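Local coordinates for protein dipeptide Epimerase (Enterococcus faecalis V583, PDB 3JVA) that belongs to the mandelate racemase/muconate lactonizing enzyme family of the enolase superfamily and binds a magnesium ion in its TIM-barrel domain, at residues Y119-Y125 with H306-K312; T298-A303 with G349-S353; A199-Q204 with Y228-V233; R177-F182 with D208-E212. The contacts are given in a common frame with arbitrary orientation. Residues are numbered along the deposited sequence.

Contact 1 of 4, residues Y119-Y125 with H306-K312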
# COMPACT_ATOMS: atom_id res chain seq x y z
N TYR B 119 -7.75 20.52 38.26
CA TYR B 119 -6.67 19.64 37.84
C TYR B 119 -6.69 18.27 38.51
O TYR B 119 -6.16 17.31 37.97
CB TYR B 119 -5.30 20.32 38.05
CG TYR B 119 -4.90 20.52 39.49
CD1 TYR B 119 -4.40 19.47 40.25
CD2 TYR B 119 -5.00 21.77 40.09
CE1 TYR B 119 -4.02 19.65 41.58
CE2 TYR B 119 -4.62 21.97 41.42
CZ TYR B 119 -4.14 20.90 42.16
OH TYR B 119 -3.76 21.09 43.47
N GLN B 120 -7.32 18.18 39.67
CA GLN B 120 -7.40 16.90 40.38
C GLN B 120 -8.40 15.97 39.71
O GLN B 120 -8.31 14.75 39.84
CB GLN B 120 -7.79 17.12 41.85
CG GLN B 120 -6.73 17.87 42.65
CD GLN B 120 -5.48 17.05 42.90
OE1 GLN B 120 -5.11 16.19 42.11
NE2 GLN B 120 -4.80 17.34 44.01
N LEU B 121 -9.36 16.54 38.98
CA LEU B 121 -10.35 15.73 38.28
C LEU B 121 -9.91 15.38 36.87
O LEU B 121 -10.54 14.56 36.20
CB LEU B 121 -11.69 16.47 38.19
CG LEU B 121 -12.45 16.76 39.48
CD1 LEU B 121 -13.72 17.53 39.15
CD2 LEU B 121 -12.78 15.45 40.18
N LEU B 122 -8.82 16.00 36.41
CA LEU B 122 -8.34 15.78 35.05
C LEU B 122 -7.05 14.99 34.89
O LEU B 122 -6.48 14.97 33.79
CB LEU B 122 -8.19 17.14 34.34
CG LEU B 122 -9.44 18.03 34.33
CD1 LEU B 122 -9.13 19.37 33.67
CD2 LEU B 122 -10.58 17.32 33.58
N GLY B 123 -6.57 14.34 35.95
CA GLY B 123 -5.34 13.57 35.84
C GLY B 123 -4.41 13.74 37.03
O GLY B 123 -3.65 12.83 37.36
N GLY B 124 -4.47 14.91 37.66
CA GLY B 124 -3.67 15.20 38.84
C GLY B 124 -2.15 15.10 38.77
O GLY B 124 -1.49 15.06 39.81
N TYR B 125 -1.59 15.09 37.57
CA TYR B 125 -0.13 14.96 37.44
C TYR B 125 0.65 16.07 38.14
O TYR B 125 1.69 15.81 38.76
CB TYR B 125 0.26 14.92 35.96
CG TYR B 125 1.65 14.35 35.72
CD1 TYR B 125 1.94 13.03 36.05
CD2 TYR B 125 2.65 15.12 35.15
CE1 TYR B 125 3.21 12.49 35.80
CE2 TYR B 125 3.92 14.59 34.90
CZ TYR B 125 4.19 13.27 35.23
OH TYR B 125 5.44 12.74 34.99
N HIS B 306 -5.40 24.15 34.04
CA HIS B 306 -5.73 23.00 34.89
C HIS B 306 -5.54 21.72 34.09
O HIS B 306 -5.01 20.73 34.59
CB HIS B 306 -7.17 23.11 35.40
CG HIS B 306 -7.31 23.99 36.61
ND1 HIS B 306 -7.30 23.49 37.89
CD2 HIS B 306 -7.40 25.34 36.73
CE1 HIS B 306 -7.39 24.50 38.75
NE2 HIS B 306 -7.45 25.63 38.07
N LEU B 307 -5.99 21.73 32.84
CA LEU B 307 -5.85 20.56 31.98
C LEU B 307 -4.37 20.25 31.71
O LEU B 307 -3.94 19.09 31.81
CB LEU B 307 -6.55 20.80 30.64
CG LEU B 307 -6.38 19.65 29.63
CD1 LEU B 307 -6.93 18.35 30.21
CD2 LEU B 307 -7.09 20.01 28.34
N ALA B 308 -3.61 21.28 31.37
CA ALA B 308 -2.19 21.11 31.08
C ALA B 308 -1.45 20.56 32.30
O ALA B 308 -0.67 19.62 32.19
CB ALA B 308 -1.58 22.45 30.66
N ALA B 309 -1.71 21.15 33.46
CA ALA B 309 -1.06 20.69 34.67
C ALA B 309 -1.44 19.25 35.01
O ALA B 309 -0.62 18.48 35.49
CB ALA B 309 -1.42 21.61 35.84
N ALA B 310 -2.70 18.90 34.75
CA ALA B 310 -3.20 17.56 35.07
C ALA B 310 -2.72 16.41 34.19
O ALA B 310 -2.58 15.29 34.67
CB ALA B 310 -4.72 17.58 35.08
N GLN B 311 -2.46 16.69 32.91
CA GLN B 311 -2.04 15.66 31.96
C GLN B 311 -0.55 15.62 31.65
O GLN B 311 0.01 16.60 31.17
CB GLN B 311 -2.83 15.83 30.66
CG GLN B 311 -4.33 15.57 30.80
CD GLN B 311 -4.65 14.10 30.88
OE1 GLN B 311 -5.02 13.58 31.94
NE2 GLN B 311 -4.51 13.40 29.76
N LYS B 312 0.08 14.49 31.92
CA LYS B 312 1.51 14.32 31.68
C LYS B 312 1.93 14.59 30.23
O LYS B 312 2.96 15.22 29.98
CB LYS B 312 1.94 12.91 32.06
CG LYS B 312 3.35 12.54 31.64
CD LYS B 312 3.67 11.10 32.02
CE LYS B 312 5.03 10.67 31.48
NZ LYS B 312 6.11 11.55 31.98
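Leu122 and Ala310 form the apolar centre, their CB atoms 3.6 Å apart. Alanine suits this spot because its small methyl lets the backbone come close: Ala310 CB lies only 3.2 Å from Tyr119 O and 3.4 Å from Leu122 O. Leu122 is long enough to reach back one turn along the helix, where its CD1 meets Leu307 CD1 at 4.2 Å. Two hydrogen bonds flank this centre: Tyr119 N donates to the imidazole ND1 of His306 (3.0 Å), and Tyr125 N to the backbone carbonyl Ala310 O (3.1 Å), near the end of helix 298-310. A CB on Gly123 would collide with Ala310 O, and phi is positive at both Gly123 and Gly124, so glycines let the chain turn tightly past the helix end. At the polar edge, the Lys312 aliphatic chain covers the Tyr125 ring in a CH-pi contact, with CB 3.7 Å from the ring centroid. The polar ends of both residues bind Glu86 of the second subunit. Within the chain, Leu307 also packs on helix 271-284 and strand 314-317, while Leu122 meets Tyr107 of helix 96-114; the contact thus joins the short helix 118-121 and the turn after it to barrel helix 298-310.

Contact 2 of 4, residues T298-A303 with G349-S353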
# COMPACT_ATOMS: atom_id res chain seq x y z
N THR B 298 -9.25 35.22 31.07
CA THR B 298 -9.05 34.48 32.31
C THR B 298 -9.67 33.09 32.41
O THR B 298 -8.99 32.13 32.76
CB THR B 298 -9.51 35.32 33.51
OG1 THR B 298 -8.89 36.61 33.44
CG2 THR B 298 -9.12 34.64 34.81
N ILE B 299 -10.96 32.98 32.12
CA ILE B 299 -11.62 31.68 32.22
C ILE B 299 -11.02 30.63 31.27
O ILE B 299 -10.68 29.53 31.68
CB ILE B 299 -13.12 31.80 31.97
CG1 ILE B 299 -13.74 32.74 33.01
CG2 ILE B 299 -13.78 30.43 32.03
CD1 ILE B 299 -15.18 33.14 32.72
N GLY B 300 -10.91 30.99 30.00
CA GLY B 300 -10.35 30.06 29.03
C GLY B 300 -8.93 29.64 29.40
O GLY B 300 -8.58 28.46 29.30
N ILE B 301 -8.12 30.60 29.82
CA ILE B 301 -6.74 30.31 30.18
C ILE B 301 -6.66 29.41 31.40
O ILE B 301 -5.86 28.47 31.43
CB ILE B 301 -5.96 31.61 30.48
CG1 ILE B 301 -5.72 32.39 29.18
CG2 ILE B 301 -4.65 31.28 31.18
CD1 ILE B 301 -4.83 31.65 28.16
N THR B 302 -7.50 29.68 32.39
CA THR B 302 -7.48 28.89 33.61
C THR B 302 -7.88 27.44 33.35
O THR B 302 -7.25 26.51 33.86
CB THR B 302 -8.40 29.53 34.67
OG1 THR B 302 -7.95 30.87 34.92
CG2 THR B 302 -8.35 28.75 35.99
N ALA B 303 -8.92 27.25 32.54
CA ALA B 303 -9.37 25.90 32.22
C ALA B 303 -8.22 25.15 31.55
O ALA B 303 -7.90 24.02 31.92
CB ALA B 303 -10.59 25.96 31.30
N GLY B 349 -12.68 23.76 41.65
CA GLY B 349 -12.94 24.07 40.26
C GLY B 349 -11.87 24.97 39.67
O GLY B 349 -10.68 24.72 39.83
N LEU B 350 -12.30 26.03 38.98
CA LEU B 350 -11.37 26.98 38.36
C LEU B 350 -10.88 28.04 39.34
O LEU B 350 -9.95 28.78 39.03
CB LEU B 350 -12.05 27.68 37.19
CG LEU B 350 -12.54 26.80 36.04
CD1 LEU B 350 -13.36 27.64 35.08
CD2 LEU B 350 -11.36 26.16 35.33
N GLY B 351 -11.50 28.10 40.52
CA GLY B 351 -11.11 29.10 41.51
C GLY B 351 -11.49 30.50 41.06
O GLY B 351 -10.89 31.49 41.48
N ILE B 352 -12.50 30.58 40.20
CA ILE B 352 -12.96 31.84 39.65
C ILE B 352 -14.32 32.29 40.21
O ILE B 352 -15.16 31.46 40.54
CB ILE B 352 -13.04 31.74 38.10
CG1 ILE B 352 -11.61 31.65 37.54
CG2 ILE B 352 -13.79 32.92 37.51
CD1 ILE B 352 -11.56 31.42 36.03
N SER B 353 -14.49 33.60 40.33
CA SER B 353 -15.74 34.18 40.82
C SER B 353 -15.97 35.52 40.12
O SER B 353 -15.12 35.98 39.35
CB SER B 353 -15.68 34.39 42.34
OG SER B 353 -14.61 35.24 42.70
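Apolar packing carries this contact, in which two branched side chains from the C-terminal tail, Leu350 and Ile352, lie against one side of helix 298-310. Ile352 reaches the first turn: its CD1 is 4.0 Å from Ile299 CG1 and 4.2 Å from Thr298 CG2. Leu350 sits one turn further on, with CD1 4.2 Å from Ile299 CG2 and CD2 4.1 Å from Ala303 CB. Ile299 thus touches both tail residues, while the small Ala303 lets Leu350 CD2 come within 3.7 Å of its CA. Thr302 suits a place between apolar and polar surroundings. Its methyl CG2 packs 4.0 Å from Leu350 CD2 and 3.4 Å from Leu350 O, and its hydroxyl OG1 donates to Thr298 O of the preceding turn at 2.7 Å. That hydroxyl is also bonded to Val334 N, and Leu350 N is held by Asp108 OD1. On the tail, positive phi at Gly349 and Gly351 helps the backbone bend on both sides of Leu350. The contact fastens the tail close to the C terminus onto a barrel helix. Leu350, Ile299 and Ala303 all meet Ile104 of helix 96-114, and Tyr45 of strand 43-48 touches both isoleucines, so elements of the N-terminal domain help enclose the contact.

Contact 3 of 4, residues A199-Q204 with Y228-V233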
# COMPACT_ATOMS: atom_id res chain seq x y z
N ALA B 199 8.80 25.77 2.87
CA ALA B 199 8.85 25.61 4.32
C ALA B 199 10.15 24.96 4.76
O ALA B 199 10.78 25.39 5.73
CB ALA B 199 7.66 24.77 4.80
N VAL B 200 10.57 23.90 4.07
CA VAL B 200 11.81 23.22 4.42
C VAL B 200 12.97 24.21 4.33
O VAL B 200 13.83 24.24 5.20
CB VAL B 200 12.07 22.03 3.47
CG1 VAL B 200 13.46 21.44 3.73
CG2 VAL B 200 11.00 20.96 3.70
N LYS B 201 12.96 25.02 3.28
CA LYS B 201 14.01 26.01 3.05
C LYS B 201 14.05 27.03 4.19
O LYS B 201 15.10 27.28 4.79
CB LYS B 201 13.74 26.74 1.74
CG LYS B 201 14.95 27.42 1.11
CD LYS B 201 14.54 28.36 -0.03
CE LYS B 201 13.45 27.76 -0.93
NZ LYS B 201 13.80 26.42 -1.48
N ALA B 202 12.89 27.60 4.50
CA ALA B 202 12.79 28.61 5.55
C ALA B 202 13.16 28.07 6.92
O ALA B 202 13.91 28.69 7.67
CB ALA B 202 11.37 29.20 5.58
N ILE B 203 12.63 26.89 7.25
CA ILE B 203 12.91 26.30 8.55
C ILE B 203 14.39 25.97 8.73
O ILE B 203 14.96 26.22 9.80
CB ILE B 203 12.04 25.04 8.77
CG1 ILE B 203 10.57 25.47 8.87
CG2 ILE B 203 12.46 24.32 10.04
CD1 ILE B 203 9.58 24.31 8.89
N GLN B 204 15.03 25.43 7.70
CA GLN B 204 16.44 25.12 7.81
C GLN B 204 17.27 26.39 7.97
O GLN B 204 18.32 26.38 8.61
CB GLN B 204 16.91 24.31 6.60
CG GLN B 204 16.21 22.98 6.51
CD GLN B 204 16.76 22.08 5.43
OE1 GLN B 204 16.94 22.51 4.29
NE2 GLN B 204 17.02 20.83 5.79
N TYR B 228 5.56 16.00 4.75
CA TYR B 228 6.80 16.18 4.00
C TYR B 228 7.77 17.04 4.80
O TYR B 228 8.93 16.69 4.97
CB TYR B 228 6.50 16.84 2.65
CG TYR B 228 7.75 17.17 1.85
CD1 TYR B 228 8.47 16.17 1.20
CD2 TYR B 228 8.21 18.48 1.76
CE1 TYR B 228 9.63 16.47 0.47
CE2 TYR B 228 9.37 18.79 1.03
CZ TYR B 228 10.07 17.78 0.39
OH TYR B 228 11.20 18.08 -0.34
N VAL B 229 7.29 18.18 5.29
CA VAL B 229 8.14 19.07 6.07
C VAL B 229 8.72 18.35 7.28
O VAL B 229 9.93 18.35 7.51
CB VAL B 229 7.36 20.30 6.55
CG1 VAL B 229 8.26 21.20 7.38
CG2 VAL B 229 6.81 21.06 5.36
N THR B 230 7.85 17.73 8.06
CA THR B 230 8.28 17.01 9.25
C THR B 230 9.39 16.01 8.94
O THR B 230 10.37 15.92 9.68
CB THR B 230 7.09 16.26 9.88
OG1 THR B 230 6.09 17.21 10.25
CG2 THR B 230 7.54 15.47 11.10
N SER B 231 9.24 15.29 7.84
CA SER B 231 10.21 14.28 7.45
C SER B 231 11.48 14.83 6.82
O SER B 231 12.46 14.10 6.67
CB SER B 231 9.56 13.29 6.47
OG SER B 231 9.33 13.91 5.21
N GLN B 232 11.49 16.11 6.45
CA GLN B 232 12.67 16.68 5.81
C GLN B 232 13.55 17.56 6.68
O GLN B 232 14.71 17.82 6.33
CB GLN B 232 12.26 17.47 4.56
CG GLN B 232 11.64 16.63 3.46
CD GLN B 232 12.58 15.54 2.97
OE1 GLN B 232 13.77 15.78 2.74
NE2 GLN B 232 12.05 14.33 2.81
N VAL B 233 13.03 18.02 7.81
CA VAL B 233 13.82 18.88 8.69
C VAL B 233 14.03 18.26 10.06
O VAL B 233 13.21 17.47 10.53
CB VAL B 233 13.16 20.26 8.88
CG1 VAL B 233 12.84 20.88 7.52
CG2 VAL B 233 11.90 20.13 9.72
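Two successive outer helices of the beta/alpha barrel pack here, their short segments crossing at -41° with axes 9.9 Å apart. Ala199 opens the interface; its small CB fits against Val229 CG2 at 3.8 Å. Val200, beside it, is the most covered residue of the contact: CG2 lies 3.8 Å from both Tyr228 CE2 and Gln232 CB, while CG1 meets Val233 CG1 at 3.9 Å. A compact beta-branched side chain suits this crowded position. Lys201 and Ala202 face elsewhere, and the helix brings Ile203 round one turn after Ala199 and Val200. Ile203 CD1 reaches Val229 CG1 at 3.7 Å, and the residue also packs on Ile237 of strand 236-239, so it fills space between helices and barrel wall. Tyr228 sends its hydroxyl outward to Asn234 of the third subunit, placing the outer edge of the pair at a subunit interface. Gln204 ends the segment, exposed as befits a polar residue, its CG lying 4.1 Å from Val233 CG1.

Contact 4 of 4, residues R177-F182 with D208-E212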
# COMPACT_ATOMS: atom_id res chain seq x y z
N ARG B 177 17.72 36.17 19.63
CA ARG B 177 18.72 35.21 20.09
C ARG B 177 19.96 35.89 20.66
O ARG B 177 20.42 35.53 21.75
CB ARG B 177 19.13 34.26 18.96
CG ARG B 177 20.18 33.24 19.37
CD ARG B 177 19.71 32.40 20.55
NE ARG B 177 18.71 31.41 20.16
CZ ARG B 177 17.88 30.82 21.01
NH1 ARG B 177 17.92 31.13 22.30
NH2 ARG B 177 17.02 29.91 20.58
N GLU B 178 20.51 36.86 19.94
CA GLU B 178 21.70 37.54 20.40
C GLU B 178 21.44 38.33 21.68
O GLU B 178 22.33 38.50 22.51
CB GLU B 178 22.24 38.48 19.32
CG GLU B 178 21.21 39.42 18.73
CD GLU B 178 21.75 40.20 17.54
OE1 GLU B 178 22.32 39.56 16.63
OE2 GLU B 178 21.58 41.44 17.51
N ALA B 179 20.20 38.79 21.85
CA ALA B 179 19.85 39.56 23.03
C ALA B 179 19.73 38.72 24.30
O ALA B 179 20.21 39.13 25.36
CB ALA B 179 18.55 40.32 22.79
N VAL B 180 19.12 37.54 24.20
CA VAL B 180 18.92 36.71 25.37
C VAL B 180 19.79 35.45 25.52
O VAL B 180 19.75 34.79 26.55
CB VAL B 180 17.44 36.28 25.49
CG1 VAL B 180 16.55 37.52 25.40
CG2 VAL B 180 17.10 35.29 24.38
N GLY B 181 20.57 35.12 24.50
CA GLY B 181 21.41 33.94 24.63
C GLY B 181 20.75 32.64 24.19
O GLY B 181 19.57 32.63 23.83
N PHE B 182 21.49 31.55 24.26
CA PHE B 182 21.00 30.24 23.83
C PHE B 182 20.29 29.36 24.84
O PHE B 182 19.82 28.28 24.49
CB PHE B 182 22.16 29.47 23.19
CG PHE B 182 22.59 30.03 21.87
CD1 PHE B 182 22.03 29.56 20.68
CD2 PHE B 182 23.49 31.08 21.81
CE1 PHE B 182 22.36 30.14 19.46
CE2 PHE B 182 23.83 31.66 20.59
CZ PHE B 182 23.26 31.19 19.42
N ASP B 208 19.39 27.72 12.15
CA ASP B 208 20.75 28.14 12.52
C ASP B 208 20.76 28.91 13.84
O ASP B 208 21.82 29.08 14.45
CB ASP B 208 21.36 29.03 11.43
CG ASP B 208 21.64 28.28 10.14
OD1 ASP B 208 22.08 27.11 10.21
OD2 ASP B 208 21.43 28.86 9.06
N TYR B 209 19.60 29.37 14.27
CA TYR B 209 19.50 30.14 15.51
C TYR B 209 18.98 29.32 16.69
O TYR B 209 18.61 29.88 17.72
CB TYR B 209 18.61 31.36 15.28
CG TYR B 209 19.19 32.30 14.26
CD1 TYR B 209 20.23 33.17 14.60
CD2 TYR B 209 18.76 32.27 12.93
CE1 TYR B 209 20.83 33.98 13.64
CE2 TYR B 209 19.36 33.08 11.97
CZ TYR B 209 20.39 33.93 12.33
OH TYR B 209 20.99 34.72 11.38
N GLN B 210 18.96 28.00 16.52
CA GLN B 210 18.49 27.10 17.56
C GLN B 210 17.00 27.32 17.83
O GLN B 210 16.62 28.11 18.69
CB GLN B 210 19.27 27.31 18.87
CG GLN B 210 18.79 26.42 20.00
CD GLN B 210 19.40 26.79 21.34
OE1 GLN B 210 20.62 26.70 21.53
NE2 GLN B 210 18.56 27.20 22.28
N ILE B 211 16.17 26.60 17.09
CA ILE B 211 14.72 26.73 17.24
C ILE B 211 14.17 25.49 17.92
O ILE B 211 14.51 24.37 17.54
CB ILE B 211 14.06 26.89 15.86
CG1 ILE B 211 14.63 28.14 15.17
CG2 ILE B 211 12.55 27.00 16.01
CD1 ILE B 211 14.54 29.40 16.02
N GLU B 212 13.34 25.68 18.94
CA GLU B 212 12.76 24.55 19.64
C GLU B 212 11.75 23.81 18.77
O GLU B 212 11.71 22.57 18.75
CB GLU B 212 12.06 24.99 20.93
CG GLU B 212 11.41 23.82 21.65
CD GLU B 212 10.36 24.24 22.65
OE1 GLU B 212 9.74 25.30 22.44
OE2 GLU B 212 10.15 23.50 23.62
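Arg177 dominates the contact by gathering backbone carbonyls. Its NE donates to Tyr209 O at 2.9 Å and its NH2 to Gln210 O at 2.6 Å, with a weak second bond from NH2 to Tyr209 O at 3.3 Å. NH1 turns back to Gly181 O at 2.7 Å and also bonds Ile184 O. A guanidinium, flat and rich in donors, suits a buried place lined with acceptors. Gln210 answers in the other direction, its NE2 giving a hydrogen bond to Phe182 O at 2.8 Å while lying over one face of the Arg177 guanidinium. Further out, Phe182 brings its ring edge within 3.3 Å (CD1) of Gln210 OE1. Gly181 leaves the helix with positive phi, in a conformation where a CB would clash with the preceding carbonyl. Tyr209 packs its ring on Ile170, Val173 and Lys174 of helix 166-180. The chemistry implies a link made largely through main-chain carbonyls: one arginine ties together two helix-to-strand connections, on the barrel end away from the metal.

In the fold
From the N terminus, 119-125 opens contact 1, the longest loop, which 306-312 closes after most of the barrel has been traversed. Nested inside it, 177-182 opens contact 4 and 199-204 opens contact 3; 208-212 then closes contact 4 before 228-233 closes contact 3, so these two cross. Together they join successive beta/alpha units flanking strands 185-189 and 213-215, whose last residues, Asp189 and Glu215, bind magnesium. Contact 2 starts at 298-303, on the same helix as contact 1, and closes near the C terminus, crossing contact 1. Contacts 1 and 2 touch through His306 and tie the barrel to its flanking segments; contacts 2 and 3 lie on opposite sides of the chain's centre, about 38 Å apart between centres.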